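Local atomic coordinates of PilO protein (PDB entry 2RJZ), a protein that pairs with PilN at the bacterial inner membrane as the foundation of the PilM/PilN/PilO/PilP complex needed to assemble functional type IV pili. Residues Pro45-Asp50 with Ser100-Ile105; Ser58-Glu63 with Ala93-Gly98; Glu63-Leu68 with Ile81-Val86; Val106-Phe111 with Met126-Lys131. All coordinates share one frame; numbering follows the deposited sequence.

In the fold
All four contacts lie in the periplasmic part of PilO, where helices 43-57 and 89-100 pack on a four-stranded antiparallel sheet. Contacts 3 and 4, both partly buried, are each a hairpin of that sheet, strands 61-72 with 76-87 and 106-115 with 124-135; backbone hydrogen bonds carry both, each has a bulge, and they join where Ile81 and Ile83 bond to Ala130 and Ile128. Contact 2, also partly buried, shares Glu63 and strand 61-72 with contact 3 but is aromatic and apolar, tying the sheet's edge to helix 89-100. Contact 1 is the surface one, a salt bridge between helix 43-57 and a loop, yet its Leu47 and Leu48 reach the isoleucines of contact 3.

Contact 1 (Pro45-Asp50 with Ser100-Ile105); sequences PGLLED and SSLPRI. With SO4 (sulfate ion), chain D.
Arg104 swings across the flank of helix 43-57 to meet Asp50, joining that helix by a salt bridge to the loop that leads from helix 89-100 into strand 106-115. Pro103, centre of an inverse gamma turn, precedes the arginine. The tight part is polar. Arg104 NE lies 2.9 Å from Asp50 OD2 in a nearly straight bond (166°), with the oxygen in the guanidinium plane; on the acid's side the donor comes from the anti side, 31° out of the carboxylate plane. NH2 adds only a weak bond to the same oxygen. The arginine gets there by a bend at chi2 (-95°), which lays the guanidinium over the helix backbone, one face above Gly46 C and Leu47 N. The apolar packing beside it is thinner: Leu47 CD1 rests 4.0 Å from Arg104 CB, and both methyls of Leu102 sit 3.8 Å from Asp50 CB. Leu47 also reaches Ile81 and Val106 of the sheet. The outer side is looser, bridged by solvent and an ion. A water touches Glu49 OE1, Asp50 OD1 and Arg104 NH2, while Glu43 forms a second salt bridge with NH1. A sulfate, likely picked up from the crystallisation solution, docks on the guanidinium's outer edge through two bonds, Arg104 NH1 to sulfate O3 and Arg104 NH2 to sulfate O4, each 2.7 Å.

Contact 2 (Ser58-Glu63 with Ala93-Gly98); sequences SGLEFE and ATFVSG
Phe95 reaches from helix 89-100 toward the start of strand 61-72 and touches three residues on its way out. Its CB is pressed by Leu60 CD1 at 3.4 Å, a close apolar approach, with Ser58 OG farther off, at 3.9 Å. At CG the same leucine methyl is still only 3.5 Å away, and it is nearer CD2 than CD1, its side chain crossing the phenylalanine at about a right angle. With CG anti to the backbone N (chi1 169°), the ring runs past the leucine to Phe62, whose CZ comes 4.1 Å from Phe95 CE1 and almost as near to its CZ. The two rings form an offset edge-to-face pair: the edge of Phe62 turns toward the face of Phe95, with centroids 6.0 Å apart and planes at 88°. Ser58 and Thr94 border the apolar patch, their hydroxyls bonded back to the carbonyls of Thr54 and Asp91 respectively. Ile51 of helix 43-57 touches both rings, and Met126 adds to the cover of Phe95. Gly59, with positive phi and two bonds back into the last turn, ends helix 43-57 in a Schellman motif, the helix-ending turn that here brings the chain round into the first strand of the sheet.

Contact 3 (Glu63-Leu68 with Ile81-Val86); sequences EEIKLL and IQISVV
Strands 63-67 and 81-86 run antiparallel, their axes 4.7 Å apart at closest and their directions 169° apart. Lys66 and Gln82 form a hydrogen-bonded pair, with Lys66 N to Gln82 O at 2.9 Å and Gln82 N to Lys66 O at 2.8 Å. Nearer the start of the first strand the register slips: Ser84 O takes Glu63 N at 2.9 Å and, weakly, Glu64 N as well, making a classic beta bulge, while Ser84 N returns a nearly straight bond (175°) to Glu64 O. On the face shared by Ile65, Ile81 and Ile83, the CG2 methyls of Ile65 and Ile81 meet at 3.7 Å, the two side chains lying side by side and pointing the same way, against Leu48 of helix 43-57. This is the first hairpin of the PilO sheet, strand 61-72 being an outermost strand of the chain while 76-87 pairs on its other side with 124-135. The other face is polar. There a water collects Glu64 OE1, at 2.6 Å, and Ser84 OG, with weak bonds to Gln82 O and NE2, so it links the three side chains across the strands. From the bulge itself, Glu63 extends toward Val86, whose CG2 packs 3.3 Å from Glu63 CD, and its carboxylate is salt-bridged to Arg125 on strand 124-135.

Contact 4 (Val106-Phe111 with Met126-Lys131); sequences VTLHDF and MSILAK. With SO4 (sulfate ion), chain C.
Lys131 crosses His109 at about a right angle: its CD stands 3.5 Å from His109 NE2, and its CE sits over the ring face, 4.2 Å from the centroid and 11° off the normal, a CH-pi contact. The ring has neighbours on both strands. Thr107 OG1, also bonded to Tyr133, lies 2.5 Å from His109 NE2, a hydrogen bond whose shortness makes its exact geometry doubtful, and Leu129 O lies in the ring plane at its edge. The lysine chain, extended beyond CG, carries NZ on to a salt bridge with Glu78; a sulfate near the histidine also lies close to NZ, its modelled approach doubtfully short. Behind these side chains runs the backbone ladder. Thr107 and Lys131 exchange two bonds, then a beta bulge shifts the register by one: His109 N reaches Leu129 O at 2.8 Å, while Leu129 N bonds Asp110 O at 3.0 Å, nearly straight (173°). On the opposite face Leu108 CD2 meets Ala130 CB at 3.8 Å, Phe111 CB packs 3.6 Å from Ile128 CG1, and Met126 SD approaches the Phe111 ring obliquely. Leu108 and Met126 lie against Val96 of helix 89-100. Strand 124-135 pairs on its other side with 76-87, whereas 106-115 is outermost in the chain, and there Phe111 stacks on Phe111 of the second subunit.

Contact 1 (Pro45-Asp50 with Ser100-Ile105)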
loop_
_atom_site.group_PDB
_atom_site.type_symbol
_atom_site.label_atom_id
_atom_site.label_comp_id
_atom_site.label_asym_id
_atom_site.label_seq_id
_atom_site.Cartn_x
_atom_site.Cartn_y
_atom_site.Cartn_z
ATOM N N PRO A 45 4.532 0.053 19.535
ATOM C CA PRO A 45 3.480 -0.239 20.503
ATOM C C PRO A 45 2.261 0.673 20.335
ATOM O O PRO A 45 1.117 0.225 20.526
ATOM C CB PRO A 45 4.172 0.036 21.862
ATOM C CG PRO A 45 5.632 -0.042 21.568
ATOM C CD PRO A 45 5.744 0.565 20.207
ATOM N N GLY A 46 2.526 1.941 20.011
ATOM C CA GLY A 46 1.482 2.905 19.721
ATOM C C GLY A 46 0.740 2.523 18.450
ATOM O O GLY A 46 -0.503 2.596 18.391
ATOM N N LEU A 47 1.485 2.091 17.438
ATOM C CA LEU A 47 0.845 1.590 16.215
ATOM C C LEU A 47 -0.120 0.427 16.522
ATOM O O LEU A 47 -1.294 0.450 16.127
ATOM C CB LEU A 47 1.884 1.185 15.142
ATOM C CG LEU A 47 1.307 0.624 13.828
ATOM C CD1 LEU A 47 0.426 1.634 13.109
ATOM C CD2 LEU A 47 2.453 0.224 12.929
ATOM N N LEU A 48 0.376 -0.569 17.253
ATOM C CA LEU A 48 -0.445 -1.717 17.622
ATOM C C LEU A 48 -1.677 -1.322 18.395
ATOM O O LEU A 48 -2.760 -1.859 18.166
ATOM C CB LEU A 48 0.373 -2.771 18.384
ATOM C CG LEU A 48 1.527 -3.393 17.570
ATOM C CD1 LEU A 48 2.154 -4.554 18.358
ATOM C CD2 LEU A 48 1.100 -3.865 16.160
ATOM N N GLU A 49 -1.517 -0.362 19.292
ATOM C CA GLU A 49 -2.656 0.185 20.028
ATOM C C GLU A 49 -3.709 0.810 19.079
ATOM O O GLU A 49 -4.897 0.590 19.252
ATOM C CB GLU A 49 -2.170 1.241 21.027
ATOM C CG GLU A 49 -3.306 1.948 21.721
ATOM C CD GLU A 49 -2.908 3.278 22.292
ATOM O OE1 GLU A 49 -1.941 3.897 21.776
ATOM O OE2 GLU A 49 -3.577 3.720 23.252
ATOM N N ASP A 50 -3.268 1.612 18.108
ATOM C CA ASP A 50 -4.202 2.263 17.161
ATOM C C ASP A 50 -4.847 1.273 16.223
ATOM O O ASP A 50 -6.042 1.360 15.955
ATOM C CB ASP A 50 -3.485 3.315 16.318
ATOM C CG ASP A 50 -3.185 4.565 17.097
ATOM O OD1 ASP A 50 -3.874 4.775 18.110
ATOM O OD2 ASP A 50 -2.271 5.336 16.698
ATOM N N SER A 100 -5.257 3.025 7.349
ATOM C CA SER A 100 -4.427 3.738 6.376
ATOM C C SER A 100 -4.515 5.245 6.582
ATOM O O SER A 100 -3.606 5.973 6.166
ATOM C CB SER A 100 -4.719 3.314 4.925
ATOM O OG SER A 100 -6.050 3.668 4.570
ATOM N N SER A 101 -5.580 5.687 7.269
ATOM C CA SER A 101 -5.770 7.094 7.692
ATOM C C SER A 101 -5.215 7.454 9.070
ATOM O O SER A 101 -5.522 8.550 9.573
ATOM C CB SER A 101 -7.268 7.467 7.703
ATOM O OG SER A 101 -7.908 7.157 6.480
ATOM N N LEU A 102 -4.442 6.558 9.694
ATOM C CA LEU A 102 -3.857 6.814 11.016
ATOM C C LEU A 102 -2.688 7.803 10.976
ATOM O O LEU A 102 -1.955 7.864 9.975
ATOM C CB LEU A 102 -3.332 5.516 11.637
ATOM C CG LEU A 102 -4.291 4.427 12.125
ATOM C CD1 LEU A 102 -3.496 3.162 12.551
ATOM C CD2 LEU A 102 -5.152 4.941 13.260
ATOM N N PRO A 103 -2.467 8.545 12.084
ATOM C CA PRO A 103 -1.339 9.471 12.125
ATOM C C PRO A 103 -0.052 8.717 12.456
ATOM O O PRO A 103 0.604 9.021 13.463
ATOM C CB PRO A 103 -1.699 10.428 13.283
ATOM C CG PRO A 103 -2.995 9.913 13.874
ATOM C CD PRO A 103 -3.210 8.542 13.358
ATOM N N ARG A 104 0.265 7.714 11.632
ATOM C CA ARG A 104 1.426 6.836 11.811
ATOM C C ARG A 104 1.988 6.560 10.418
ATOM O O ARG A 104 1.254 6.647 9.421
ATOM C CB ARG A 104 1.014 5.485 12.436
ATOM C CG ARG A 104 0.282 5.564 13.788
ATOM C CD ARG A 104 1.247 5.406 14.958
ATOM N NE ARG A 104 0.548 5.608 16.221
ATOM C CZ ARG A 104 1.152 5.929 17.362
ATOM N NH1 ARG A 104 2.469 6.080 17.385
ATOM N NH2 ARG A 104 0.438 6.090 18.477
ATOM N N ILE A 105 3.268 6.202 10.361
ATOM C CA ILE A 105 3.930 5.811 9.132
ATOM C C ILE A 105 3.687 4.299 9.016
ATOM O O ILE A 105 4.413 3.487 9.590
ATOM C CB ILE A 105 5.477 6.122 9.142
ATOM C CG1 ILE A 105 5.793 7.574 9.568
ATOM C CG2 ILE A 105 6.118 5.700 7.810
ATOM C CD1 ILE A 105 5.051 8.669 8.827
HETATM S S SO4 D . 2.914 7.042 20.856
HETATM O O1 SO4 D . 3.547 6.792 22.156
HETATM O O2 SO4 D . 3.003 8.461 20.520
HETATM O O3 SO4 D . 3.589 6.230 19.842
HETATM O O4 SO4 D . 1.498 6.667 20.926
HETATM O O HOH W 1 -2.379 5.746 20.118
#

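Contact 2 (Ser58-Glu63 with Ala93-Gly98)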
loop_
_atom_site.group_PDB
_atom_site.type_symbol
_atom_site.label_atom_id
_atom_site.label_comp_id
_atom_site.label_asym_id
_atom_site.label_seq_id
_atom_site.Cartn_x
_atom_site.Cartn_y
_atom_site.Cartn_z
ATOM N N SER A 58 -14.326 -0.870 14.343
ATOM C CA SER A 58 -15.045 -1.334 13.157
ATOM C C SER A 58 -15.883 -2.573 13.416
ATOM O O SER A 58 -16.498 -3.086 12.485
ATOM C CB SER A 58 -14.104 -1.579 11.979
ATOM O OG SER A 58 -13.323 -0.429 11.686
ATOM N N GLY A 59 -15.939 -3.043 14.660
ATOM C CA GLY A 59 -16.750 -4.228 14.983
ATOM C C GLY A 59 -16.056 -5.524 14.593
ATOM O O GLY A 59 -16.692 -6.520 14.252
ATOM N N LEU A 60 -14.733 -5.512 14.625
ATOM C CA LEU A 60 -13.972 -6.692 14.282
ATOM C C LEU A 60 -13.436 -7.317 15.562
ATOM O O LEU A 60 -13.185 -6.603 16.548
ATOM C CB LEU A 60 -12.798 -6.294 13.378
ATOM C CG LEU A 60 -13.075 -5.625 12.034
ATOM C CD1 LEU A 60 -11.767 -5.441 11.331
ATOM C CD2 LEU A 60 -14.006 -6.456 11.192
ATOM N N GLU A 61 -13.249 -8.636 15.557
ATOM C CA GLU A 61 -12.391 -9.261 16.581
ATOM C C GLU A 61 -10.991 -9.612 16.089
ATOM O O GLU A 61 -10.821 -10.116 14.990
ATOM C CB GLU A 61 -13.044 -10.494 17.222
ATOM C CG GLU A 61 -13.723 -11.431 16.260
ATOM C CD GLU A 61 -14.191 -12.719 16.940
ATOM O OE1 GLU A 61 -13.315 -13.561 17.328
ATOM O OE2 GLU A 61 -15.433 -12.874 17.075
ATOM N N PHE A 62 -10.001 -9.378 16.936
ATOM C CA PHE A 62 -8.621 -9.737 16.630
ATOM C C PHE A 62 -8.312 -11.165 17.017
ATOM O O PHE A 62 -8.620 -11.593 18.124
ATOM C CB PHE A 62 -7.646 -8.786 17.333
ATOM C CG PHE A 62 -7.502 -7.495 16.633
ATOM C CD1 PHE A 62 -6.416 -7.269 15.785
ATOM C CD2 PHE A 62 -8.494 -6.533 16.737
ATOM C CE1 PHE A 62 -6.306 -6.082 15.087
ATOM C CE2 PHE A 62 -8.399 -5.334 16.043
ATOM C CZ PHE A 62 -7.312 -5.104 15.219
ATOM N N GLU A 63 -7.668 -11.892 16.125
ATOM C CA GLU A 63 -7.220 -13.228 16.464
ATOM C C GLU A 63 -5.735 -13.279 16.756
ATOM O O GLU A 63 -5.302 -14.011 17.640
ATOM C CB GLU A 63 -7.577 -14.204 15.366
ATOM C CG GLU A 63 -9.080 -14.367 15.207
ATOM C CD GLU A 63 -9.414 -15.378 14.128
ATOM O OE1 GLU A 63 -8.858 -15.248 13.016
ATOM O OE2 GLU A 63 -10.214 -16.301 14.404
ATOM N N ALA A 93 -13.448 -3.550 5.370
ATOM C CA ALA A 93 -12.963 -2.517 4.450
ATOM C C ALA A 93 -12.779 -1.203 5.193
ATOM O O ALA A 93 -11.812 -0.471 4.960
ATOM C CB ALA A 93 -13.920 -2.336 3.245
ATOM N N THR A 94 -13.700 -0.915 6.106
ATOM C CA THR A 94 -13.585 0.316 6.927
ATOM C C THR A 94 -12.362 0.247 7.848
ATOM O O THR A 94 -11.651 1.234 8.009
ATOM C CB THR A 94 -14.885 0.637 7.729
ATOM O OG1 THR A 94 -15.054 -0.322 8.777
ATOM C CG2 THR A 94 -16.095 0.587 6.818
ATOM N N PHE A 95 -12.112 -0.928 8.427
ATOM C CA PHE A 95 -10.891 -1.181 9.187
ATOM C C PHE A 95 -9.633 -0.880 8.357
ATOM O O PHE A 95 -8.746 -0.157 8.805
ATOM C CB PHE A 95 -10.852 -2.637 9.683
ATOM C CG PHE A 95 -9.513 -3.047 10.244
ATOM C CD1 PHE A 95 -8.981 -2.396 11.360
ATOM C CD2 PHE A 95 -8.769 -4.083 9.648
ATOM C CE1 PHE A 95 -7.731 -2.765 11.893
ATOM C CE2 PHE A 95 -7.507 -4.460 10.161
ATOM C CZ PHE A 95 -6.985 -3.789 11.294
ATOM N N VAL A 96 -9.560 -1.425 7.148
ATOM C CA VAL A 96 -8.397 -1.198 6.275
ATOM C C VAL A 96 -8.245 0.296 5.991
ATOM O O VAL A 96 -7.136 0.851 6.013
ATOM C CB VAL A 96 -8.506 -2.051 4.949
ATOM C CG1 VAL A 96 -7.423 -1.676 3.910
ATOM C CG2 VAL A 96 -8.413 -3.535 5.294
ATOM N N SER A 97 -9.379 0.934 5.737
ATOM C CA SER A 97 -9.412 2.357 5.457
ATOM C C SER A 97 -9.013 3.198 6.687
ATOM O O SER A 97 -8.356 4.213 6.541
ATOM C CB SER A 97 -10.808 2.760 4.950
ATOM O OG SER A 97 -10.815 4.142 4.653
ATOM N N GLY A 98 -9.415 2.784 7.886
ATOM C CA GLY A 98 -9.095 3.550 9.098
ATOM C C GLY A 98 -7.612 3.447 9.453
ATOM O O GLY A 98 -6.992 4.441 9.888
#

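Contact 3 (Glu63-Leu68 with Ile81-Val86)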
loop_
_atom_site.group_PDB
_atom_site.type_symbol
_atom_site.label_atom_id
_atom_site.label_comp_id
_atom_site.label_asym_id
_atom_site.label_seq_id
_atom_site.Cartn_x
_atom_site.Cartn_y
_atom_site.Cartn_z
ATOM N N GLU A 63 -7.668 -11.892 16.125
ATOM C CA GLU A 63 -7.220 -13.228 16.464
ATOM C C GLU A 63 -5.735 -13.279 16.756
ATOM O O GLU A 63 -5.302 -14.011 17.640
ATOM C CB GLU A 63 -7.577 -14.204 15.366
ATOM C CG GLU A 63 -9.080 -14.367 15.207
ATOM C CD GLU A 63 -9.414 -15.378 14.128
ATOM O OE1 GLU A 63 -8.858 -15.248 13.016
ATOM O OE2 GLU A 63 -10.214 -16.301 14.404
ATOM N N GLU A 64 -4.968 -12.499 16.009
ATOM C CA GLU A 64 -3.507 -12.593 16.042
ATOM C C GLU A 64 -2.818 -11.363 15.451
ATOM O O GLU A 64 -3.277 -10.756 14.468
ATOM C CB GLU A 64 -3.037 -13.884 15.351
ATOM C CG GLU A 64 -1.550 -13.982 15.125
ATOM C CD GLU A 64 -1.187 -15.214 14.297
ATOM O OE1 GLU A 64 -0.912 -15.080 13.067
ATOM O OE2 GLU A 64 -1.207 -16.333 14.874
ATOM N N ILE A 65 -1.727 -10.978 16.098
ATOM C CA ILE A 65 -0.793 -10.012 15.554
ATOM C C ILE A 65 0.562 -10.667 15.565
ATOM O O ILE A 65 1.097 -11.050 16.643
ATOM C CB ILE A 65 -0.683 -8.749 16.391
ATOM C CG1 ILE A 65 -2.014 -8.011 16.419
ATOM C CG2 ILE A 65 0.433 -7.861 15.824
ATOM C CD1 ILE A 65 -2.118 -7.049 17.563
ATOM N N LYS A 66 1.120 -10.797 14.369
ATOM C CA LYS A 66 2.347 -11.518 14.202
ATOM C C LYS A 66 3.391 -10.550 13.694
ATOM O O LYS A 66 3.253 -9.959 12.597
ATOM C CB LYS A 66 2.135 -12.671 13.236
ATOM C CG LYS A 66 3.296 -13.610 13.163
ATOM C CD LYS A 66 3.028 -14.783 12.242
ATOM C CE LYS A 66 4.298 -15.678 12.152
ATOM N NZ LYS A 66 4.368 -16.539 10.910
ATOM N N LEU A 67 4.419 -10.353 14.514
ATOM C CA LEU A 67 5.531 -9.491 14.147
ATOM C C LEU A 67 6.544 -10.372 13.461
ATOM O O LEU A 67 6.933 -11.406 13.983
ATOM C CB LEU A 67 6.136 -8.814 15.373
ATOM C CG LEU A 67 5.645 -7.430 15.767
ATOM C CD1 LEU A 67 4.210 -7.443 16.313
ATOM C CD2 LEU A 67 6.590 -6.836 16.798
ATOM N N LEU A 68 6.933 -9.973 12.267
ATOM C CA LEU A 68 7.819 -10.765 11.451
ATOM C C LEU A 68 9.237 -10.171 11.516
ATOM O O LEU A 68 9.421 -9.055 11.974
ATOM C CB LEU A 68 7.276 -10.797 10.019
ATOM C CG LEU A 68 5.895 -11.389 9.694
ATOM C CD1 LEU A 68 5.527 -11.077 8.243
ATOM C CD2 LEU A 68 5.881 -12.897 9.919
ATOM N N ILE A 81 4.190 -6.529 9.983
ATOM C CA ILE A 81 3.236 -6.968 10.976
ATOM C C ILE A 81 2.054 -7.600 10.242
ATOM O O ILE A 81 1.324 -6.917 9.498
ATOM C CB ILE A 81 2.710 -5.768 11.774
ATOM C CG1 ILE A 81 3.863 -4.986 12.417
ATOM C CG2 ILE A 81 1.658 -6.200 12.800
ATOM C CD1 ILE A 81 3.523 -3.527 12.691
ATOM N N GLN A 82 1.855 -8.894 10.466
ATOM C CA GLN A 82 0.708 -9.603 9.928
ATOM C C GLN A 82 -0.476 -9.637 10.896
ATOM O O GLN A 82 -0.354 -10.143 12.019
ATOM C CB GLN A 82 1.120 -11.019 9.549
ATOM C CG GLN A 82 0.016 -11.791 8.877
ATOM C CD GLN A 82 0.293 -13.275 8.884
ATOM O OE1 GLN A 82 1.372 -13.711 8.474
ATOM N NE2 GLN A 82 -0.669 -14.066 9.372
ATOM N N ILE A 83 -1.610 -9.086 10.456
ATOM C CA ILE A 83 -2.809 -8.981 11.255
ATOM C C ILE A 83 -3.900 -9.949 10.772
ATOM O O ILE A 83 -4.288 -9.913 9.577
ATOM C CB ILE A 83 -3.455 -7.572 11.130
ATOM C CG1 ILE A 83 -2.440 -6.431 11.089
ATOM C CG2 ILE A 83 -4.505 -7.342 12.208
ATOM C CD1 ILE A 83 -1.521 -6.409 12.220
ATOM N N SER A 84 -4.435 -10.746 11.703
ATOM C CA SER A 84 -5.620 -11.571 11.478
ATOM C C SER A 84 -6.819 -11.070 12.265
ATOM O O SER A 84 -6.787 -11.002 13.503
ATOM C CB SER A 84 -5.366 -13.030 11.882
ATOM O OG SER A 84 -4.365 -13.613 11.068
ATOM N N VAL A 85 -7.882 -10.753 11.547
ATOM C CA VAL A 85 -9.118 -10.269 12.140
ATOM C C VAL A 85 -10.303 -11.058 11.562
ATOM O O VAL A 85 -10.160 -11.751 10.552
ATOM C CB VAL A 85 -9.311 -8.751 11.891
ATOM C CG1 VAL A 85 -8.255 -7.985 12.616
ATOM C CG2 VAL A 85 -9.243 -8.417 10.407
ATOM N N VAL A 86 -11.448 -10.957 12.222
ATOM C CA VAL A 86 -12.682 -11.650 11.831
ATOM C C VAL A 86 -13.814 -10.613 11.972
ATOM O O VAL A 86 -13.838 -9.856 12.950
ATOM C CB VAL A 86 -12.957 -12.911 12.720
ATOM C CG1 VAL A 86 -14.360 -13.503 12.456
ATOM C CG2 VAL A 86 -11.909 -13.997 12.465
HETATM O O HOH W 2 -1.559 -12.969 11.716
#

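Contact 4 (Val106-Phe111 with Met126-Lys131)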
loop_
_atom_site.group_PDB
_atom_site.type_symbol
_atom_site.label_atom_id
_atom_site.label_comp_id
_atom_site.label_asym_id
_atom_site.label_seq_id
_atom_site.Cartn_x
_atom_site.Cartn_y
_atom_site.Cartn_z
ATOM N N VAL A 106 2.614 3.944 8.321
ATOM C CA VAL A 106 2.208 2.549 8.189
ATOM C C VAL A 106 1.663 2.327 6.775
ATOM O O VAL A 106 0.838 3.101 6.304
ATOM C CB VAL A 106 1.189 2.119 9.291
ATOM C CG1 VAL A 106 -0.070 2.981 9.257
ATOM C CG2 VAL A 106 0.853 0.632 9.175
ATOM N N THR A 107 2.166 1.303 6.098
ATOM C CA THR A 107 1.682 0.987 4.768
ATOM C C THR A 107 0.997 -0.379 4.838
ATOM O O THR A 107 1.356 -1.229 5.679
ATOM C CB THR A 107 2.825 0.976 3.731
ATOM O OG1 THR A 107 3.833 0.049 4.143
ATOM C CG2 THR A 107 3.447 2.353 3.566
ATOM N N LEU A 108 0.016 -0.578 3.975
ATOM C CA LEU A 108 -0.727 -1.830 3.936
ATOM C C LEU A 108 -0.436 -2.550 2.643
ATOM O O LEU A 108 -0.213 -1.919 1.600
ATOM C CB LEU A 108 -2.231 -1.591 4.116
ATOM C CG LEU A 108 -2.603 -0.959 5.461
ATOM C CD1 LEU A 108 -4.064 -0.565 5.465
ATOM C CD2 LEU A 108 -2.355 -1.948 6.587
ATOM N N HIS A 109 -0.402 -3.882 2.713
ATOM C CA HIS A 109 0.090 -4.669 1.564
ATOM C C HIS A 109 -0.885 -5.772 1.185
ATOM O O HIS A 109 -2.084 -5.517 1.198
ATOM C CB HIS A 109 1.537 -5.088 1.790
ATOM C CG HIS A 109 2.413 -3.916 2.117
ATOM N ND1 HIS A 109 3.132 -3.226 1.159
ATOM C CD2 HIS A 109 2.615 -3.260 3.287
ATOM C CE1 HIS A 109 3.753 -2.206 1.728
ATOM N NE2 HIS A 109 3.456 -2.208 3.021
ATOM N N ASP A 110 -0.409 -6.962 0.852
ATOM C CA ASP A 110 -1.294 -8.031 0.492
ATOM C C ASP A 110 -2.221 -8.460 1.635
ATOM O O ASP A 110 -1.891 -8.349 2.827
ATOM C CB ASP A 110 -0.494 -9.208 -0.090
ATOM C CG ASP A 110 0.279 -8.816 -1.363
ATOM O OD1 ASP A 110 0.015 -7.722 -1.921
ATOM O OD2 ASP A 110 1.153 -9.592 -1.801
ATOM N N PHE A 111 -3.415 -8.889 1.247
ATOM C CA PHE A 111 -4.413 -9.351 2.179
ATOM C C PHE A 111 -5.124 -10.528 1.530
ATOM O O PHE A 111 -5.121 -10.653 0.294
ATOM C CB PHE A 111 -5.402 -8.238 2.561
ATOM C CG PHE A 111 -6.336 -7.813 1.452
ATOM C CD1 PHE A 111 -7.603 -8.393 1.324
ATOM C CD2 PHE A 111 -5.973 -6.821 0.564
ATOM C CE1 PHE A 111 -8.476 -7.989 0.313
ATOM C CE2 PHE A 111 -6.833 -6.432 -0.462
ATOM C CZ PHE A 111 -8.082 -7.024 -0.591
ATOM N N MET A 126 -9.893 -12.150 7.685
ATOM C CA MET A 126 -8.912 -11.483 6.831
ATOM C C MET A 126 -7.526 -11.554 7.480
ATOM O O MET A 126 -7.364 -11.226 8.668
ATOM C CB MET A 126 -9.271 -10.002 6.608
ATOM C CG MET A 126 -8.350 -9.275 5.563
ATOM S SD MET A 126 -8.785 -7.557 5.157
ATOM C CE MET A 126 -8.614 -6.803 6.758
ATOM N N SER A 127 -6.533 -11.970 6.701
ATOM C CA SER A 127 -5.138 -11.754 7.068
ATOM C C SER A 127 -4.555 -10.628 6.201
ATOM O O SER A 127 -4.723 -10.639 4.982
ATOM C CB SER A 127 -4.360 -13.036 6.873
ATOM O OG SER A 127 -3.017 -12.817 7.262
ATOM N N ILE A 128 -3.943 -9.621 6.816
ATOM C CA ILE A 128 -3.363 -8.496 6.060
ATOM C C ILE A 128 -1.956 -8.173 6.549
ATOM O O ILE A 128 -1.691 -8.202 7.743
ATOM C CB ILE A 128 -4.290 -7.231 6.074
ATOM C CG1 ILE A 128 -3.825 -6.166 5.073
ATOM C CG2 ILE A 128 -4.440 -6.628 7.468
ATOM C CD1 ILE A 128 -4.827 -4.996 4.888
ATOM N N LEU A 129 -1.051 -7.883 5.628
ATOM C CA LEU A 129 0.285 -7.432 6.005
ATOM C C LEU A 129 0.391 -5.884 6.073
ATOM O O LEU A 129 0.044 -5.177 5.110
ATOM C CB LEU A 129 1.327 -8.020 5.052
ATOM C CG LEU A 129 2.803 -7.724 5.317
ATOM C CD1 LEU A 129 3.210 -8.380 6.638
ATOM C CD2 LEU A 129 3.625 -8.287 4.142
ATOM N N ALA A 130 0.807 -5.379 7.234
ATOM C CA ALA A 130 1.089 -3.979 7.441
ATOM C C ALA A 130 2.600 -3.871 7.606
ATOM O O ALA A 130 3.265 -4.866 7.902
ATOM C CB ALA A 130 0.372 -3.446 8.689
ATOM N N LYS A 131 3.149 -2.686 7.354
ATOM C CA LYS A 131 4.557 -2.446 7.627
ATOM C C LYS A 131 4.731 -1.109 8.246
ATOM O O LYS A 131 4.052 -0.139 7.911
ATOM C CB LYS A 131 5.420 -2.468 6.362
ATOM C CG LYS A 131 5.641 -3.814 5.772
ATOM C CD LYS A 131 6.294 -3.650 4.425
ATOM C CE LYS A 131 6.376 -4.996 3.741
ATOM N NZ LYS A 131 7.143 -4.886 2.486
HETATM S S SO4 C . 5.618 -6.152 -0.180
HETATM O O1 SO4 C . 4.993 -6.868 0.947
HETATM O O2 SO4 C . 6.386 -4.980 0.251
HETATM O O3 SO4 C . 6.564 -7.049 -0.855
HETATM O O4 SO4 C . 4.570 -5.679 -1.100
#